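Local coordinates for histidine acid phosphatase (Bifidobacterium longum subsp. infantis, PDB 6RXD), which probably removes phosphate groups from inositol polyphosphates such as phytate, and from 2,3-bisphosphoglycerate, as a histidine acid phosphatase of the MINPP type, at residues 142-147 and 179-184; 106-111 and 395-400; 153-156 and 162-165. All coordinates share one frame; numbering follows the deposited sequence.

Contact 1 (142-147 and 179-184); sequences RATESG and KDFQKN
The F181 ring is laid against bare helix backbone: it leans on G147, and a side chain at that glycine would point into it. CE1 of F181 lies 3.6 Å from CA of G147; the still shorter approach of the ring tip to the glycine carbonyl is doubtful. One turn back, T144 O sits over one face of the ring, offset toward the rim. The T144 methyl CG2, anti to the backbone N, reaches CG of F181 at 4.2 Å, while OG1 turns back to S137 and E140. No hydrogen bond crosses the contact. Within the helix, R142 grips E145 side-on, NE to OE1 at 2.9 Å and NH1 to OE2 at 2.7 Å, and R142 O takes both N and OG of S146, from opposite faces of its plane. Cutting F181 back to an alanine would probably open a gap beside G147 and leave the T144 methyl without its aromatic neighbour. In another crystal structure of this protein D180 and E151 bind zinc, not modelled here. Strand 132-137, helix 141-157 and strand 181-183 form a beta-alpha-beta crossover, the two strands pairing in parallel; F181 lies between the helix and the strands, also touching Y135, E148 and E151.

Contact 2 (106-111 and 395-400); sequences QQHYGI and FRFAHA
Two aromatic rings, H108 from helix 102-118 and F397 from strand 391-398, make the whole of this buried contact. The rings touch along their rims, with neither stacked on the other, their centroids 5.6 Å apart and planes at 53°. ND1 of H108 comes in at the edge of the phenylalanine, near its plane, 3.5 Å from CE1 of F397, and CE1 of H108 is 3.7 Å from CD1 of F397. Both rings leave the backbone with CG anti to the carbonyl carbon (chi1 -80° for H108, -60° for F397), which turns each out from its backbone to meet the other between helix and strand. F397 is also edge-to-face with F150 of helix 141-157.

Polar bonds lie outside the pair. NE2 of H108 makes a weak hydrogen bond to R44 O. On the strand, R396 is salt-bridged to both E40 and D377, which fixes its guanidinium at two ends; just beyond it, H399, at the N-cap of helix 400-410, bonds S138 OG through NE2.

Backbone bonds of R396 to S41 and A43, and of F397 to Q136, set this strand between 34-44 and 132-137. The result is the helix-on-sheet packing of the histidine phosphatase fold; R44 opens the family's RHG signature, and H399 begins the HAE sequence that in relatives carries the proton donor.

Contact 3 (153-156 and 162-165); sequences GFNE and LIGN
N155 and I163 meet at about a right angle, the isoleucine's CG1 lying over the face of the asparagine amide, 3.8 Å from ND2 of N155 and almost equally far from CG and OD1. An apolar carbon rests on a flat polar group, and no direct hydrogen bond joins the segments. A water does the joining instead: it donates to OD1 of N155 at 2.9 Å and accepts from N of L162 at 2.8 Å, so this backbone N, within the loop, is satisfied through the helix side chain. Next to this bridge, L162 points toward the helix and meets the F154 ring at its edge. CB of L162 is 4.0 Å from CE2 of F154, near the ring plane. F154 gets there with CG anti to its own nitrogen (chi1 -175°), which brings the end of the ring nearer the loop than its CB. The loop folds back on itself through a bond of 2.9 Å from N of N165 to O of L162. Past helix 141-157 the chain thus turns back along it; F154 and L162 both pack on I133 of strand 132-137, F154 is edge-to-face with F123, and N165 bonds to G131 and I133.

From the N terminus, helix 102-118 comes first and waits longest for its partner: contact 2 closes a loop of 283 residues when strand 391-398 arrives. Everything else happens inside that loop. The chain runs through strand 132-137 into helix 141-157, whose last turns meet the following loop in contact 3, and then reaches strand 181-183, which returns to the first turns in contact 1. Contact 3 is therefore nested in contact 1, and both in contact 2; none cross. Helix 141-157 serves contacts 1 and 3 and touches contact 2 as well, G147 packing on F397 and F154 on F395; F181 of strand 181-183 also meets F397, tying two helices to the mixed sheet.

Contact 1 (142-147 and 179-184)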
loop_
_atom_site.group_PDB
_atom_site.type_symbol
_atom_site.label_atom_id
_atom_site.label_comp_id
_atom_site.label_asym_id
_atom_site.label_seq_id
_atom_site.Cartn_x
_atom_site.Cartn_y
_atom_site.Cartn_z
ATOM N N ARG A 142 -11.468 -1.702 -4.921
ATOM C CA ARG A 142 -10.517 -2.658 -4.349
ATOM C C ARG A 142 -10.276 -2.413 -2.857
ATOM O O ARG A 142 -10.043 -3.358 -2.103
ATOM C CB ARG A 142 -9.196 -2.656 -5.119
ATOM C CG ARG A 142 -9.116 -3.699 -6.241
ATOM C CD ARG A 142 -9.991 -3.367 -7.438
ATOM N NE ARG A 142 -11.345 -3.904 -7.321
ATOM C CZ ARG A 142 -12.316 -3.671 -8.200
ATOM N NH1 ARG A 142 -13.522 -4.193 -8.022
ATOM N NH2 ARG A 142 -12.079 -2.910 -9.259
ATOM N N ALA A 143 -10.343 -1.156 -2.430
ATOM C CA ALA A 143 -10.218 -0.859 -1.002
ATOM C C ALA A 143 -11.445 -1.378 -0.250
ATOM O O ALA A 143 -11.334 -1.967 0.825
ATOM C CB ALA A 143 -10.020 0.645 -0.762
ATOM N N THR A 144 -12.618 -1.182 -0.840
ATOM C CA THR A 144 -13.861 -1.640 -0.230
ATOM C C THR A 144 -13.878 -3.168 -0.184
ATOM O O THR A 144 -14.224 -3.765 0.843
ATOM C CB THR A 144 -15.080 -1.090 -0.995
ATOM O OG1 THR A 144 -15.011 0.343 -1.017
ATOM C CG2 THR A 144 -16.397 -1.510 -0.327
ATOM N N GLU A 145 -13.477 -3.804 -1.286
ATOM C CA GLU A 145 -13.424 -5.266 -1.328
ATOM C C GLU A 145 -12.413 -5.839 -0.339
ATOM O O GLU A 145 -12.621 -6.911 0.227
ATOM C CB GLU A 145 -13.133 -5.746 -2.752
ATOM C CG GLU A 145 -14.323 -5.504 -3.679
ATOM C CD GLU A 145 -13.939 -5.464 -5.140
ATOM O OE1 GLU A 145 -12.738 -5.595 -5.452
ATOM O OE2 GLU A 145 -14.845 -5.287 -5.978
ATOM N N SER A 146 -11.311 -5.129 -0.133
ATOM C CA SER A 146 -10.370 -5.539 0.904
ATOM C C SER A 146 -11.055 -5.486 2.258
ATOM O O SER A 146 -10.969 -6.433 3.048
ATOM C CB SER A 146 -9.133 -4.640 0.893
ATOM O OG SER A 146 -8.410 -4.838 -0.307
ATOM N N GLY A 147 -11.757 -4.385 2.508
ATOM C CA GLY A 147 -12.544 -4.243 3.718
ATOM C C GLY A 147 -13.558 -5.361 3.886
ATOM O O GLY A 147 -13.764 -5.854 4.999
ATOM N N LYS A 179 -22.231 -2.637 1.482
ATOM C CA LYS A 179 -23.232 -1.828 2.184
ATOM C C LYS A 179 -22.829 -1.353 3.581
ATOM O O LYS A 179 -23.399 -0.390 4.099
ATOM C CB LYS A 179 -24.572 -2.576 2.264
ATOM C CG LYS A 179 -24.530 -3.823 3.145
ATOM C CD LYS A 179 -25.927 -4.420 3.372
ATOM C CE LYS A 179 -26.506 -4.994 2.089
ATOM N NZ LYS A 179 -25.720 -6.158 1.584
ATOM N N ASP A 180 -21.862 -2.021 4.200
ATOM C CA ASP A 180 -21.463 -1.650 5.552
ATOM C C ASP A 180 -20.384 -0.578 5.583
ATOM O O ASP A 180 -20.016 -0.097 6.657
ATOM C CB ASP A 180 -21.001 -2.882 6.338
ATOM C CG ASP A 180 -22.133 -3.838 6.644
ATOM O OD1 ASP A 180 -23.308 -3.422 6.578
ATOM O OD2 ASP A 180 -21.848 -5.006 6.965
ATOM N N PHE A 181 -19.890 -0.199 4.408
ATOM C CA PHE A 181 -18.744 0.702 4.319
ATOM C C PHE A 181 -19.100 2.153 4.037
ATOM O O PHE A 181 -19.663 2.471 2.994
ATOM C CB PHE A 181 -17.746 0.164 3.287
ATOM C CG PHE A 181 -17.024 -1.053 3.766
ATOM C CD1 PHE A 181 -15.777 -0.936 4.358
ATOM C CD2 PHE A 181 -17.628 -2.298 3.714
ATOM C CE1 PHE A 181 -15.117 -2.048 4.849
ATOM C CE2 PHE A 181 -16.975 -3.419 4.204
ATOM C CZ PHE A 181 -15.723 -3.285 4.782
ATOM N N GLN A 182 -18.774 3.022 4.989
ATOM C CA GLN A 182 -18.966 4.459 4.838
ATOM C C GLN A 182 -17.842 5.054 3.994
ATOM O O GLN A 182 -16.672 4.863 4.293
ATOM C CB GLN A 182 -18.951 5.113 6.215
ATOM C CG GLN A 182 -18.920 6.631 6.196
ATOM C CD GLN A 182 -20.253 7.233 5.830
ATOM O OE1 GLN A 182 -21.243 6.523 5.671
ATOM N NE2 GLN A 182 -20.285 8.554 5.681
ATOM N N LYS A 183 -18.193 5.781 2.940
ATOM C CA LYS A 183 -17.176 6.436 2.124
ATOM C C LYS A 183 -16.634 7.667 2.850
ATOM O O LYS A 183 -17.405 8.524 3.303
ATOM C CB LYS A 183 -17.761 6.807 0.756
ATOM C CG LYS A 183 -18.056 5.594 -0.117
ATOM C CD LYS A 183 -18.504 5.992 -1.526
ATOM C CE LYS A 183 -19.886 6.632 -1.524
ATOM N NZ LYS A 183 -20.401 6.773 -2.923
ATOM N N ASN A 184 -15.314 7.734 3.000
ATOM C CA ASN A 184 -14.679 8.886 3.642
ATOM C C ASN A 184 -13.413 9.300 2.901
ATOM O O ASN A 184 -12.299 9.079 3.380
ATOM C CB ASN A 184 -14.347 8.578 5.109
ATOM C CG ASN A 184 -14.109 9.828 5.928
ATOM O OD1 ASN A 184 -13.859 10.909 5.383
ATOM N ND2 ASN A 184 -14.179 9.690 7.246
#

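Contact 2 (106-111 and 395-400)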
loop_
_atom_site.group_PDB
_atom_site.type_symbol
_atom_site.label_atom_id
_atom_site.label_comp_id
_atom_site.label_asym_id
_atom_site.label_seq_id
_atom_site.Cartn_x
_atom_site.Cartn_y
_atom_site.Cartn_z
ATOM N N GLN A 106 -6.964 -13.070 1.265
ATOM C CA GLN A 106 -6.472 -13.770 2.454
ATOM C C GLN A 106 -5.764 -12.836 3.422
ATOM O O GLN A 106 -5.868 -13.018 4.643
ATOM C CB GLN A 106 -5.561 -14.943 2.073
ATOM C CG GLN A 106 -6.320 -16.085 1.388
ATOM C CD GLN A 106 -5.427 -17.242 0.956
ATOM O OE1 GLN A 106 -4.250 -17.061 0.643
ATOM N NE2 GLN A 106 -5.996 -18.440 0.928
ATOM N N GLN A 107 -5.052 -11.848 2.883
ATOM C CA GLN A 107 -4.356 -10.857 3.715
ATOM C C GLN A 107 -5.341 -10.176 4.638
ATOM O O GLN A 107 -5.154 -10.149 5.848
ATOM C CB GLN A 107 -3.623 -9.807 2.860
ATOM C CG GLN A 107 -2.374 -10.342 2.140
ATOM C CD GLN A 107 -1.901 -9.434 1.008
ATOM O OE1 GLN A 107 -2.640 -8.553 0.553
ATOM N NE2 GLN A 107 -0.665 -9.655 0.535
ATOM N N HIS A 108 -6.408 -9.643 4.056
ATOM C CA HIS A 108 -7.396 -8.912 4.838
ATOM C C HIS A 108 -8.254 -9.807 5.720
ATOM O O HIS A 108 -8.619 -9.423 6.831
ATOM C CB HIS A 108 -8.217 -7.994 3.932
ATOM C CG HIS A 108 -7.500 -6.726 3.614
ATOM N ND1 HIS A 108 -7.606 -5.601 4.406
ATOM C CD2 HIS A 108 -6.592 -6.430 2.656
ATOM C CE1 HIS A 108 -6.818 -4.656 3.929
ATOM N NE2 HIS A 108 -6.185 -5.132 2.870
ATOM N N TYR A 109 -8.550 -11.008 5.245
ATOM C CA TYR A 109 -9.283 -11.965 6.069
ATOM C C TYR A 109 -8.509 -12.232 7.364
ATOM O O TYR A 109 -9.078 -12.214 8.457
ATOM C CB TYR A 109 -9.495 -13.250 5.271
ATOM C CG TYR A 109 -10.381 -14.269 5.960
ATOM C CD1 TYR A 109 -11.735 -14.354 5.656
ATOM C CD2 TYR A 109 -9.859 -15.147 6.904
ATOM C CE1 TYR A 109 -12.547 -15.283 6.273
ATOM C CE2 TYR A 109 -10.665 -16.080 7.532
ATOM C CZ TYR A 109 -12.008 -16.139 7.211
ATOM O OH TYR A 109 -12.814 -17.070 7.828
ATOM N N GLY A 110 -7.201 -12.446 7.246
ATOM C CA GLY A 110 -6.383 -12.734 8.413
ATOM C C GLY A 110 -6.242 -11.539 9.334
ATOM O O GLY A 110 -6.300 -11.669 10.556
ATOM N N ILE A 111 -6.055 -10.363 8.753
ATOM C CA ILE A 111 -5.951 -9.147 9.556
ATOM C C ILE A 111 -7.241 -8.947 10.367
ATOM O O ILE A 111 -7.188 -8.604 11.555
ATOM C CB ILE A 111 -5.642 -7.911 8.690
ATOM C CG1 ILE A 111 -4.262 -8.054 8.032
ATOM C CG2 ILE A 111 -5.652 -6.640 9.556
ATOM C CD1 ILE A 111 -3.976 -7.001 6.937
ATOM N N PHE A 395 -12.640 0.811 11.459
ATOM C CA PHE A 395 -11.740 0.069 10.573
ATOM C C PHE A 395 -11.781 0.705 9.184
ATOM O O PHE A 395 -12.833 0.728 8.533
ATOM C CB PHE A 395 -12.157 -1.405 10.479
ATOM C CG PHE A 395 -12.092 -2.155 11.792
ATOM C CD1 PHE A 395 -10.948 -2.122 12.577
ATOM C CD2 PHE A 395 -13.179 -2.898 12.228
ATOM C CE1 PHE A 395 -10.890 -2.829 13.784
ATOM C CE2 PHE A 395 -13.135 -3.602 13.429
ATOM C CZ PHE A 395 -11.985 -3.570 14.208
ATOM N N ARG A 396 -10.641 1.232 8.736
ATOM C CA ARG A 396 -10.571 2.017 7.500
ATOM C C ARG A 396 -9.714 1.314 6.461
ATOM O O ARG A 396 -8.708 0.685 6.810
ATOM C CB ARG A 396 -9.932 3.387 7.766
ATOM C CG ARG A 396 -10.581 4.236 8.855
ATOM C CD ARG A 396 -9.643 5.372 9.197
ATOM N NE ARG A 396 -10.133 6.247 10.269
ATOM C CZ ARG A 396 -9.906 6.046 11.562
ATOM N NH1 ARG A 396 -9.207 4.991 11.962
ATOM N NH2 ARG A 396 -10.380 6.906 12.460
ATOM N N PHE A 397 -10.100 1.457 5.192
ATOM C CA PHE A 397 -9.440 0.766 4.082
ATOM C C PHE A 397 -9.146 1.729 2.953
ATOM O O PHE A 397 -10.028 2.456 2.505
ATOM C CB PHE A 397 -10.307 -0.408 3.611
ATOM C CG PHE A 397 -10.537 -1.407 4.694
ATOM C CD1 PHE A 397 -9.677 -2.480 4.853
ATOM C CD2 PHE A 397 -11.546 -1.202 5.637
ATOM C CE1 PHE A 397 -9.842 -3.373 5.892
ATOM C CE2 PHE A 397 -11.720 -2.087 6.685
ATOM C CZ PHE A 397 -10.871 -3.171 6.820
ATOM N N ALA A 398 -7.890 1.753 2.513
ATOM C CA ALA A 398 -7.437 2.799 1.609
ATOM C C ALA A 398 -6.269 2.334 0.744
ATOM O O ALA A 398 -6.287 1.221 0.228
ATOM C CB ALA A 398 -7.078 4.071 2.408
ATOM N N HIS A 399 -5.247 3.173 0.609
ATOM C CA HIS A 399 -4.266 3.021 -0.470
ATOM C C HIS A 399 -2.828 3.280 -0.061
ATOM O O HIS A 399 -2.561 3.834 1.006
ATOM C CB HIS A 399 -4.641 3.990 -1.596
ATOM C CG HIS A 399 -6.074 3.888 -1.992
ATOM N ND1 HIS A 399 -6.504 3.061 -3.004
ATOM C CD2 HIS A 399 -7.185 4.458 -1.464
ATOM C CE1 HIS A 399 -7.823 3.134 -3.093
ATOM N NE2 HIS A 399 -8.258 3.973 -2.172
ATOM N N ALA A 400 -1.890 2.910 -0.927
ATOM C CA ALA A 400 -0.494 3.261 -0.682
ATOM C C ALA A 400 -0.343 4.768 -0.600
ATOM O O ALA A 400 0.495 5.281 0.150
ATOM C CB ALA A 400 0.393 2.702 -1.778
#

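Contact 3 (153-156 and 162-165)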
loop_
_atom_site.group_PDB
_atom_site.type_symbol
_atom_site.label_atom_id
_atom_site.label_comp_id
_atom_site.label_asym_id
_atom_site.label_seq_id
_atom_site.Cartn_x
_atom_site.Cartn_y
_atom_site.Cartn_z
ATOM N N GLY A 153 -13.481 -12.074 7.791
ATOM C CA GLY A 153 -12.572 -12.685 8.740
ATOM C C GLY A 153 -12.910 -12.323 10.173
ATOM O O GLY A 153 -12.875 -13.179 11.055
ATOM N N PHE A 154 -13.220 -11.052 10.404
ATOM C CA PHE A 154 -13.585 -10.579 11.730
ATOM C C PHE A 154 -14.831 -11.311 12.214
ATOM O O PHE A 154 -14.900 -11.759 13.367
ATOM C CB PHE A 154 -13.844 -9.068 11.675
ATOM C CG PHE A 154 -14.106 -8.432 13.018
ATOM C CD1 PHE A 154 -13.090 -7.765 13.691
ATOM C CD2 PHE A 154 -15.379 -8.463 13.586
ATOM C CE1 PHE A 154 -13.324 -7.164 14.913
ATOM C CE2 PHE A 154 -15.620 -7.863 14.815
ATOM C CZ PHE A 154 -14.589 -7.211 15.476
ATOM N N ASN A 155 -15.824 -11.420 11.341
ATOM C CA ASN A 155 -17.074 -12.072 11.716
ATOM C C ASN A 155 -16.934 -13.576 11.946
ATOM O O ASN A 155 -17.591 -14.126 12.828
ATOM C CB ASN A 155 -18.164 -11.797 10.680
ATOM C CG ASN A 155 -18.671 -10.371 10.738
ATOM O OD1 ASN A 155 -18.588 -9.711 11.776
ATOM N ND2 ASN A 155 -19.210 -9.888 9.620
ATOM N N GLU A 156 -16.089 -14.238 11.158
ATOM C CA GLU A 156 -15.839 -15.662 11.362
ATOM C C GLU A 156 -15.170 -15.884 12.717
ATOM O O GLU A 156 -15.546 -16.787 13.464
ATOM C CB GLU A 156 -14.978 -16.236 10.227
ATOM C CG GLU A 156 -15.043 -17.760 10.076
ATOM C CD GLU A 156 -14.128 -18.507 11.034
ATOM O OE1 GLU A 156 -13.265 -17.867 11.666
ATOM O OE2 GLU A 156 -14.265 -19.744 11.148
ATOM N N LEU A 162 -20.959 -10.008 16.270
ATOM C CA LEU A 162 -20.876 -8.552 16.090
ATOM C C LEU A 162 -21.564 -8.065 14.813
ATOM O O LEU A 162 -21.541 -6.872 14.512
ATOM C CB LEU A 162 -19.421 -8.053 16.122
ATOM C CG LEU A 162 -18.741 -7.883 17.484
ATOM C CD1 LEU A 162 -19.546 -6.954 18.383
ATOM C CD2 LEU A 162 -18.516 -9.221 18.161
ATOM N N ILE A 163 -22.195 -8.979 14.080
ATOM C CA ILE A 163 -22.898 -8.616 12.853
ATOM C C ILE A 163 -23.998 -7.565 13.092
ATOM O O ILE A 163 -24.185 -6.653 12.285
ATOM C CB ILE A 163 -23.474 -9.873 12.171
ATOM C CG1 ILE A 163 -22.344 -10.689 11.534
ATOM C CG2 ILE A 163 -24.530 -9.509 11.131
ATOM C CD1 ILE A 163 -22.783 -12.071 11.065
ATOM N N GLY A 164 -24.703 -7.670 14.210
ATOM C CA GLY A 164 -25.747 -6.709 14.530
ATOM C C GLY A 164 -25.199 -5.426 15.134
ATOM O O GLY A 164 -25.964 -4.519 15.459
ATOM N N ASN A 165 -23.876 -5.349 15.282
ATOM C CA ASN A 165 -23.228 -4.182 15.894
ATOM C C ASN A 165 -22.509 -3.272 14.899
ATOM O O ASN A 165 -21.620 -2.529 15.283
ATOM C CB ASN A 165 -22.198 -4.629 16.942
ATOM C CG ASN A 165 -22.830 -5.300 18.144
ATOM O OD1 ASN A 165 -23.277 -6.444 18.065
ATOM N ND2 ASN A 165 -22.843 -4.604 19.270
HETATM O O HOH W 1 -19.316 -11.052 14.206
#